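Local coordinates for regulatory protein (Bacillus megaterium, PDB 4UA1), which probably represses the mercury-resistance operon without mercury and activates it when the DNA-bound dimer takes up a mercury(II) ion, at residues Leu49-Arg54 with Asp66-Val71; Glu23-Ile28 with Phe60-Ile65. All coordinates share one frame; numbering follows the deposited sequence.

Contact 1. Residues Leu49-Arg54 with Asp66-Val71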
loop_
_atom_site.group_PDB
_atom_site.type_symbol
_atom_site.label_atom_id
_atom_site.label_comp_id
_atom_site.label_asym_id
_atom_site.label_seq_id
_atom_site.Cartn_x
_atom_site.Cartn_y
_atom_site.Cartn_z
ATOM N N LEU B 49 -14.409 -5.735 -16.675
ATOM C CA LEU B 49 -14.120 -4.658 -15.762
ATOM C C LEU B 49 -14.511 -4.996 -14.315
ATOM O O LEU B 49 -13.814 -4.573 -13.385
ATOM C CB LEU B 49 -14.825 -3.394 -16.240
ATOM C CG LEU B 49 -14.464 -2.060 -15.594
ATOM C CD1 LEU B 49 -12.992 -1.866 -15.685
ATOM C CD2 LEU B 49 -15.213 -0.902 -16.274
ATOM N N HIS B 50 -15.610 -5.731 -14.106
ATOM C CA HIS B 50 -15.928 -6.237 -12.752
ATOM C C HIS B 50 -14.799 -7.111 -12.258
ATOM O O HIS B 50 -14.284 -6.925 -11.150
ATOM C CB HIS B 50 -17.233 -7.048 -12.708
ATOM C CG HIS B 50 -18.457 -6.213 -12.539
ATOM N ND1 HIS B 50 -18.641 -5.377 -11.461
ATOM C CD2 HIS B 50 -19.547 -6.052 -13.330
ATOM C CE1 HIS B 50 -19.798 -4.750 -11.586
ATOM N NE2 HIS B 50 -20.365 -5.139 -12.713
ATOM N N PHE B 51 -14.431 -8.061 -13.117
ATOM C CA PHE B 51 -13.386 -9.023 -12.841
ATOM C C PHE B 51 -12.094 -8.286 -12.415
ATOM O O PHE B 51 -11.466 -8.609 -11.390
ATOM C CB PHE B 51 -13.150 -9.873 -14.094
ATOM C CG PHE B 51 -12.114 -10.951 -13.923
ATOM C CD1 PHE B 51 -12.004 -11.653 -12.728
ATOM C CD2 PHE B 51 -11.245 -11.260 -14.954
ATOM C CE1 PHE B 51 -11.050 -12.642 -12.566
ATOM C CE2 PHE B 51 -10.291 -12.249 -14.807
ATOM C CZ PHE B 51 -10.187 -12.935 -13.610
ATOM N N ILE B 52 -11.728 -7.266 -13.185
ATOM C CA ILE B 52 -10.497 -6.546 -12.930
ATOM C C ILE B 52 -10.578 -5.782 -11.611
ATOM O O ILE B 52 -9.666 -5.846 -10.772
ATOM C CB ILE B 52 -10.187 -5.593 -14.090
ATOM C CG1 ILE B 52 -9.746 -6.397 -15.312
ATOM C CG2 ILE B 52 -9.109 -4.618 -13.700
ATOM C CD1 ILE B 52 -9.802 -5.617 -16.580
ATOM N N LYS B 53 -11.682 -5.067 -11.429
ATOM C CA LYS B 53 -11.893 -4.331 -10.198
ATOM C C LYS B 53 -11.740 -5.273 -8.987
ATOM O O LYS B 53 -11.016 -4.971 -8.025
ATOM C CB LYS B 53 -13.273 -3.644 -10.224
ATOM C CG LYS B 53 -13.647 -2.879 -8.954
ATOM C CD LYS B 53 -12.700 -1.723 -8.732
ATOM C CE LYS B 53 -13.027 -0.935 -7.482
ATOM N NZ LYS B 53 -11.781 -0.300 -6.953
ATOM N N ARG B 54 -12.380 -6.436 -9.040
ATOM C CA ARG B 54 -12.385 -7.283 -7.858
ATOM C C ARG B 54 -11.042 -7.934 -7.637
ATOM O O ARG B 54 -10.639 -8.122 -6.493
ATOM C CB ARG B 54 -13.489 -8.338 -7.920
ATOM C CG ARG B 54 -14.823 -7.655 -7.839
ATOM C CD ARG B 54 -15.989 -8.571 -7.985
ATOM N NE ARG B 54 -17.132 -7.799 -8.453
ATOM C CZ ARG B 54 -18.402 -8.183 -8.372
ATOM N NH1 ARG B 54 -18.740 -9.317 -7.755
ATOM N NH2 ARG B 54 -19.340 -7.390 -8.857
ATOM N N ASP B 66 -2.543 -7.903 -15.823
ATOM C CA ASP B 66 -2.137 -7.867 -17.230
ATOM C C ASP B 66 -1.633 -9.238 -17.698
ATOM O O ASP B 66 -2.068 -9.780 -18.746
ATOM C CB ASP B 66 -1.035 -6.822 -17.408
ATOM C CG ASP B 66 -0.805 -6.436 -18.850
ATOM O OD1 ASP B 66 -1.032 -7.262 -19.751
ATOM O OD2 ASP B 66 -0.349 -5.299 -19.075
ATOM N N LYS B 67 -0.680 -9.774 -16.933
ATOM C CA LYS B 67 -0.118 -11.076 -17.252
ATOM C C LYS B 67 -1.215 -12.141 -17.250
ATOM O O LYS B 67 -1.458 -12.810 -18.271
ATOM C CB LYS B 67 0.993 -11.427 -16.259
ATOM N N LEU B 68 -1.907 -12.234 -16.118
ATOM C CA LEU B 68 -2.956 -13.216 -15.897
ATOM C C LEU B 68 -3.933 -13.216 -17.052
ATOM O O LEU B 68 -4.249 -14.269 -17.596
ATOM C CB LEU B 68 -3.682 -12.923 -14.576
ATOM C CG LEU B 68 -4.938 -13.687 -14.128
ATOM C CD1 LEU B 68 -5.157 -13.565 -12.613
ATOM C CD2 LEU B 68 -6.198 -13.188 -14.841
ATOM N N LEU B 69 -4.402 -12.033 -17.427
ATOM C CA LEU B 69 -5.361 -11.932 -18.503
ATOM C C LEU B 69 -4.782 -12.419 -19.831
ATOM O O LEU B 69 -5.487 -13.056 -20.612
ATOM C CB LEU B 69 -5.872 -10.497 -18.635
ATOM C CG LEU B 69 -6.978 -10.055 -17.673
ATOM C CD1 LEU B 69 -7.351 -8.597 -17.934
ATOM C CD2 LEU B 69 -8.197 -10.967 -17.824
ATOM N N GLY B 70 -3.499 -12.153 -20.077
ATOM C CA GLY B 70 -2.877 -12.670 -21.286
ATOM C C GLY B 70 -2.909 -14.183 -21.355
ATOM O O GLY B 70 -3.293 -14.790 -22.379
ATOM N N VAL B 71 -2.502 -14.795 -20.248
ATOM C CA VAL B 71 -2.473 -16.248 -20.123
ATOM C C VAL B 71 -3.868 -16.872 -20.246
ATOM O O VAL B 71 -4.097 -17.739 -21.096
ATOM C CB VAL B 71 -1.808 -16.662 -18.789
ATOM C CG1 VAL B 71 -1.841 -18.155 -18.600
ATOM C CG2 VAL B 71 -0.370 -16.176 -18.771
#
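F51 and I52 face L68 and L69 across two helical segments whose axes come no closer than 12.1 Å and run at 139° to each other, nearer antiparallel than parallel; the CA atoms of I52 and L69 make the closest backbone pair. At that separation the backbones do not meet, and the gap is spanned by side chains alone. F51 reaches in with its ring: CG lies anti to the backbone N (chi1 -178°), which sets the ring so that its CE2 and CZ end meets L69 and L68. The CD2 methyl of L69 sits at the ring's edge, near its plane, 3.9 Å from CE2 of F51, and the two side chains pass one another in opposite directions. Both helices belong to the MerR-type helix-turn-helix domain, and this packing joins its helix 44-57 to the following helix 62-74. L68 comes to the outer end of the same ring at a slant, its CD2 4.2 Å from CZ of F51. The other methyl of L69, CD1, meets I52 CD1 at 4.1 Å, the two chains lying roughly at right angles. L69 thus divides its branches between two neighbours, one methyl to the aromatic and one to the isoleucine. All four residues are buried, and the contact is apolar throughout. M82 of helix 78-112 touches both F51 and L68. The second subunit adds its own L129, which packs on F51, while the F51 side chain lies about 10 Å from a bound mercury(II) ion.

Contact 2. Residues Glu23-Ile28 with Phe60-Ile65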
loop_
_atom_site.group_PDB
_atom_site.type_symbol
_atom_site.label_atom_id
_atom_site.label_comp_id
_atom_site.label_asym_id
_atom_site.label_seq_id
_atom_site.Cartn_x
_atom_site.Cartn_y
_atom_site.Cartn_z
ATOM N N GLU B 23 -3.996 0.357 -21.785
ATOM C CA GLU B 23 -3.122 -0.751 -21.382
ATOM C C GLU B 23 -3.527 -2.108 -21.910
ATOM O O GLU B 23 -2.928 -3.091 -21.506
ATOM C CB GLU B 23 -3.033 -0.849 -19.868
ATOM C CG GLU B 23 -2.049 0.119 -19.284
ATOM C CD GLU B 23 -2.246 0.296 -17.807
ATOM O OE1 GLU B 23 -3.116 -0.414 -17.246
ATOM O OE2 GLU B 23 -1.559 1.162 -17.220
ATOM N N ARG B 24 -4.563 -2.165 -22.747
ATOM C CA ARG B 24 -5.065 -3.415 -23.365
ATOM C C ARG B 24 -5.914 -4.280 -22.407
ATOM O O ARG B 24 -6.522 -5.265 -22.821
ATOM C CB ARG B 24 -3.889 -4.229 -23.942
ATOM C CG ARG B 24 -4.089 -5.728 -24.145
ATOM C CD ARG B 24 -2.809 -6.489 -23.813
ATOM N NE ARG B 24 -3.026 -7.930 -23.827
ATOM C CZ ARG B 24 -3.288 -8.673 -22.754
ATOM N NH1 ARG B 24 -3.369 -8.127 -21.547
ATOM N NH2 ARG B 24 -3.466 -9.976 -22.898
ATOM N N LEU B 25 -6.034 -3.868 -21.148
ATOM C CA LEU B 25 -6.847 -4.622 -20.193
ATOM C C LEU B 25 -8.322 -4.637 -20.579
ATOM O O LEU B 25 -8.981 -5.683 -20.576
ATOM C CB LEU B 25 -6.697 -4.059 -18.780
ATOM C CG LEU B 25 -5.303 -4.112 -18.160
ATOM C CD1 LEU B 25 -5.367 -3.409 -16.833
ATOM C CD2 LEU B 25 -4.787 -5.532 -18.018
ATOM N N GLY B 26 -8.840 -3.461 -20.890
ATOM C CA GLY B 26 -10.214 -3.335 -21.323
ATOM C C GLY B 26 -10.240 -3.279 -22.827
ATOM O O GLY B 26 -9.282 -2.880 -23.457
ATOM N N LEU B 27 -11.372 -3.612 -23.405
ATOM C CA LEU B 27 -11.474 -3.648 -24.835
ATOM C C LEU B 27 -11.611 -2.226 -25.378
ATOM O O LEU B 27 -11.745 -1.273 -24.597
ATOM C CB LEU B 27 -12.680 -4.481 -25.170
ATOM C CG LEU B 27 -12.680 -5.170 -26.491
ATOM C CD1 LEU B 27 -11.496 -6.092 -26.413
ATOM C CD2 LEU B 27 -13.942 -5.965 -26.553
ATOM N N ILE B 28 -11.655 -2.046 -26.696
ATOM C CA ILE B 28 -11.946 -0.699 -27.207
ATOM C C ILE B 28 -13.434 -0.574 -27.498
ATOM O O ILE B 28 -14.060 -1.513 -27.988
ATOM C CB ILE B 28 -11.087 -0.347 -28.448
ATOM C CG1 ILE B 28 -10.674 1.130 -28.445
ATOM C CG2 ILE B 28 -11.677 -0.882 -29.745
ATOM C CD1 ILE B 28 -9.673 1.524 -29.552
ATOM N N PHE B 60 -4.314 -8.257 -6.346
ATOM C CA PHE B 60 -3.529 -8.357 -7.583
ATOM C C PHE B 60 -3.185 -6.946 -8.065
ATOM O O PHE B 60 -4.071 -6.094 -8.142
ATOM C CB PHE B 60 -4.290 -9.057 -8.705
ATOM C CG PHE B 60 -4.606 -10.496 -8.478
ATOM C CD1 PHE B 60 -3.929 -11.476 -9.176
ATOM C CD2 PHE B 60 -5.660 -10.870 -7.668
ATOM C CE1 PHE B 60 -4.271 -12.819 -9.025
ATOM C CE2 PHE B 60 -5.991 -12.192 -7.503
ATOM C CZ PHE B 60 -5.304 -13.167 -8.194
ATOM N N THR B 61 -1.928 -6.712 -8.430
ATOM C CA THR B 61 -1.519 -5.434 -9.033
ATOM C C THR B 61 -1.993 -5.397 -10.454
ATOM O O THR B 61 -2.314 -6.451 -11.012
ATOM C CB THR B 61 -0.019 -5.248 -9.083
ATOM O OG1 THR B 61 0.493 -6.130 -10.095
ATOM C CG2 THR B 61 0.626 -5.542 -7.735
ATOM N N LEU B 62 -2.043 -4.202 -11.042
ATOM C CA LEU B 62 -2.441 -4.066 -12.439
ATOM C C LEU B 62 -1.546 -4.911 -13.356
ATOM O O LEU B 62 -2.003 -5.551 -14.295
ATOM C CB LEU B 62 -2.379 -2.609 -12.887
ATOM C CG LEU B 62 -3.669 -1.793 -12.821
ATOM C CD1 LEU B 62 -3.397 -0.391 -13.360
ATOM C CD2 LEU B 62 -4.870 -2.454 -13.542
ATOM N N ASN B 63 -0.261 -4.928 -13.047
ATOM C CA ASN B 63 0.696 -5.695 -13.808
ATOM C C ASN B 63 0.412 -7.181 -13.800
ATOM O O ASN B 63 0.363 -7.820 -14.857
ATOM C CB ASN B 63 2.087 -5.435 -13.260
ATOM C CG ASN B 63 3.151 -5.861 -14.204
ATOM O OD1 ASN B 63 3.889 -6.806 -13.929
ATOM N ND2 ASN B 63 3.233 -5.186 -15.346
ATOM N N GLU B 64 0.206 -7.721 -12.602
ATOM C CA GLU B 64 -0.206 -9.108 -12.437
ATOM C C GLU B 64 -1.483 -9.407 -13.214
ATOM O O GLU B 64 -1.621 -10.453 -13.857
ATOM C CB GLU B 64 -0.402 -9.426 -10.963
ATOM C CG GLU B 64 0.879 -9.260 -10.197
ATOM C CD GLU B 64 0.786 -9.621 -8.728
ATOM O OE1 GLU B 64 -0.291 -9.437 -8.107
ATOM O OE2 GLU B 64 1.835 -10.056 -8.205
ATOM N N ILE B 65 -2.423 -8.480 -13.152
ATOM C CA ILE B 65 -3.690 -8.660 -13.833
ATOM C C ILE B 65 -3.487 -8.704 -15.343
ATOM O O ILE B 65 -4.136 -9.483 -16.045
ATOM C CB ILE B 65 -4.657 -7.547 -13.423
ATOM C CG1 ILE B 65 -5.101 -7.775 -11.959
ATOM C CG2 ILE B 65 -5.832 -7.476 -14.367
ATOM C CD1 ILE B 65 -5.952 -6.685 -11.389
#
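The closest approach is between L25 CD1 and L62 CD2, 3.5 Å, with the two side chains slanting across each other. The second methyl of L25, CD2, turns to I65, whose CG2 lies 4.3 Å away, so the leucine touches residues from successive turns of the helix. E23 adds a looser contact at the margin: its carboxylate OE1 stands 3.9 Å from CD1 of L62, reached by a chain extended beyond CG (chi2 164°). Behind L25, the backbone leaves helix 18-22 at R24, whose positive phi of 78° and two bonds back into the last turn form a Schellman motif. R24 also pairs with D66 in a salt bridge. Behind L62, the helix start is fixed by a capping box. E64 N donates to T61 OG1 at 3.0 Å in a nearly straight bond. In return, T61 N donates to E64 OE1 at 3.2 Å, arriving from above the carboxylate plane. E64 OE1 is further engaged by a salt bridge to K89 of helix 78-112. Here a Schellman-terminated helix end and a capped helix start are packed together within the winged helix-turn-helix domain characteristic of MerR regulators.

Overall arrangement
Contacts 1 and 2 have centres 6 Å apart and meet on helix 62-74, contact 2 at its first turn and contact 1 just beyond. Along the chain their segments alternate: 23-28, 49-54, 60-65, then 66-71. The loop after helix 18-22 and helix 44-57 both pack on helix 62-74. The contacts also touch directly, with L25 CD2 3.6 Å from D66 CA and L68 CD1 3.8 Å from F60 CE1. The shared helix, the short distance between centres and these direct touches make the pair one continuous packing unit. Both contacts lie in the MerR-type DNA-binding domain, bordered by long helix 78-112.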